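Local coordinates for aerotolerance-related membrane protein (Bacteroides fragilis, PDB 4JDU), which binds calcium through a von Willebrand factor type A domain, the part present here of a membrane protein probably linked to aerotolerance, at residues A14-N19 against I115-N120. The protein carries 6 engineered substitutions. Residues are numbered along the deposited sequence; the frame is centred on the assembly and turned at random.
Sequences ALDISN and ITDGEN. With CA (calcium ion), chain C.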
loop_
_atom_site.group_PDB
_atom_site.type_symbol
_atom_site.label_atom_id
_atom_site.label_comp_id
_atom_site.label_asym_id
_atom_site.label_seq_id
_atom_site.Cartn_x
_atom_site.Cartn_y
_atom_site.Cartn_z
ATOM N N ALA A 14 -4.558 -0.028 0.434
ATOM C CA ALA A 14 -3.957 0.219 1.741
ATOM C C ALA A 14 -2.557 0.768 1.510
ATOM O O ALA A 14 -1.657 0.023 1.109
ATOM C CB ALA A 14 -3.917 -1.060 2.579
ATOM N N LEU A 15 -2.393 2.068 1.733
ATOM C CA LEU A 15 -1.144 2.760 1.421
ATOM C C LEU A 15 -0.311 3.004 2.664
ATOM O O LEU A 15 -0.761 3.662 3.603
ATOM C CB LEU A 15 -1.430 4.095 0.732
ATOM C CG LEU A 15 -0.234 5.031 0.490
ATOM C CD1 LEU A 15 0.744 4.431 -0.503
ATOM C CD2 LEU A 15 -0.757 6.341 -0.025
ATOM N N ASP A 16 0.906 2.476 2.652
ATOM C CA ASP A 16 1.909 2.738 3.682
ATOM C C ASP A 16 2.348 4.206 3.614
ATOM O O ASP A 16 2.884 4.643 2.595
ATOM C CB ASP A 16 3.111 1.830 3.382
ATOM C CG ASP A 16 4.091 1.721 4.529
ATOM O OD1 ASP A 16 4.234 2.680 5.314
ATOM O OD2 ASP A 16 4.757 0.659 4.621
ATOM N N ILE A 17 2.118 4.963 4.684
ATOM C CA ILE A 17 2.615 6.340 4.761
ATOM C C ILE A 17 3.604 6.516 5.916
ATOM O O ILE A 17 3.830 7.630 6.414
ATOM C CB ILE A 17 1.474 7.381 4.818
ATOM C CG1 ILE A 17 0.630 7.229 6.085
ATOM C CG2 ILE A 17 0.602 7.260 3.561
ATOM C CD1 ILE A 17 -0.267 8.447 6.323
ATOM N N SER A 18 4.218 5.403 6.313
ATOM C CA SER A 18 5.232 5.428 7.361
ATOM C C SER A 18 6.477 6.144 6.877
ATOM O O SER A 18 6.665 6.372 5.677
ATOM C CB SER A 18 5.565 4.011 7.842
ATOM O OG SER A 18 6.236 3.246 6.849
ATOM N N ASN A 19 7.345 6.484 7.819
ATOM C CA ASN A 19 8.494 7.320 7.509
ATOM C C ASN A 19 9.434 6.727 6.456
ATOM O O ASN A 19 10.009 7.460 5.663
ATOM C CB ASN A 19 9.258 7.680 8.785
ATOM C CG ASN A 19 9.425 9.175 8.947
ATOM O OD1 ASN A 19 10.392 9.755 8.457
ATOM N ND2 ASN A 19 8.467 9.813 9.608
ATOM N N ILE A 115 0.199 -1.222 -0.712
ATOM C CA ILE A 115 1.329 -0.535 -1.346
ATOM C C ILE A 115 2.319 -0.108 -0.264
ATOM O O ILE A 115 2.009 0.716 0.595
ATOM C CB ILE A 115 0.854 0.664 -2.187
ATOM C CG1 ILE A 115 -0.283 0.207 -3.110
ATOM C CG2 ILE A 115 1.996 1.245 -2.994
ATOM C CD1 ILE A 115 -0.823 1.276 -4.015
ATOM N N THR A 116 3.511 -0.696 -0.292
ATOM C CA THR A 116 4.402 -0.631 0.857
ATOM C C THR A 116 5.821 -0.996 0.457
ATOM O O THR A 116 6.031 -1.599 -0.589
ATOM C CB THR A 116 3.914 -1.619 1.965
ATOM O OG1 THR A 116 4.743 -1.517 3.126
ATOM C CG2 THR A 116 3.924 -3.080 1.459
ATOM N N ASP A 117 6.792 -0.641 1.294
ATOM C CA ASP A 117 8.156 -1.130 1.108
ATOM C C ASP A 117 8.346 -2.439 1.877
ATOM O O ASP A 117 9.428 -3.042 1.856
ATOM C CB ASP A 117 9.186 -0.069 1.506
ATOM C CG ASP A 117 8.972 0.472 2.909
ATOM O OD1 ASP A 117 8.420 -0.259 3.766
ATOM O OD2 ASP A 117 9.377 1.626 3.155
ATOM N N GLY A 118 7.292 -2.861 2.563
ATOM C CA GLY A 118 7.269 -4.167 3.197
ATOM C C GLY A 118 8.138 -4.266 4.427
ATOM O O GLY A 118 8.249 -5.343 5.023
ATOM N N GLU A 119 8.772 -3.163 4.811
ATOM C CA GLU A 119 9.543 -3.133 6.046
ATOM C C GLU A 119 8.603 -3.253 7.228
ATOM O O GLU A 119 8.480 -2.320 8.024
ATOM C CB GLU A 119 10.318 -1.828 6.170
ATOM C CG GLU A 119 11.593 -1.803 5.379
ATOM C CD GLU A 119 12.696 -1.049 6.089
ATOM O OE1 GLU A 119 13.880 -1.361 5.839
ATOM O OE2 GLU A 119 12.380 -0.139 6.887
ATOM N N ASN A 120 7.929 -4.396 7.321
ATOM C CA ASN A 120 6.986 -4.649 8.395
ATOM C C ASN A 120 7.740 -4.774 9.704
ATOM O O ASN A 120 8.845 -5.316 9.746
ATOM C CB ASN A 120 6.192 -5.929 8.119
ATOM C CG ASN A 120 4.980 -6.073 9.024
ATOM O OD1 ASN A 120 4.433 -5.083 9.509
ATOM N ND2 ASN A 120 4.551 -7.312 9.250
HETATM CA CA CA C . 7.894 1.700 7.186
HETATM O O HOH W 1 10.003 0.742 8.032
HETATM O O HOH W 2 8.913 3.565 8.762
#
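Asp16 and Thr116 close the C-terminal ends of two neighbouring parallel strands, 9-16 and 109-116, in the central sheet of a von Willebrand factor A domain. The backbone evidence is a pair of nearly straight bonds gripping Ile115: its N donates to Ala14 O at 2.9 Å (N-H...O 171°), and its O accepts from Asp16 N. On the sheet face carrying Leu15 and Ile115, Leu15 CD1 reaches Ile115 CB at 4.1 Å, and Ile38 of helix 37-43 packs on both side chains.

Asp16 can be followed outward. CB rests 3.2 Å from Ile115 O; CG, anti to the backbone N (chi1 -166°), then directs the carboxylate toward the Thr116 hydroxyl. OD2 accepts from Thr116 OG1 at 2.6 Å through its anti lone pair, while OD1 turns back to its own loop and takes two donors, Ser18 OG at 2.6 Å on the syn side and Ser18 N, which closes an Asx turn. Thr116 OG1 in turn accepts from Gly118 N in an ST turn, giving a continuous chain from one loop to the other.

Ser18 OG, having donated to Asp16, meets calcium with its oxygen at 2.3 Å; Ser20, Thr89 and two waters also bind the ion. Asp117 OD1 stays 4.0 Å from calcium, and Asp117 OD2 is held by Ser20 and Arg30. This is the Asp-x-Ser-x-Ser arrangement of a metal-ion-dependent adhesion site: Asp16 acts from the second shell, orienting Ser18, and the nearby carboxylates of Asp16 and Asp117 probably favour a cation electrostatically, although in this structure neither coordinates the ion directly.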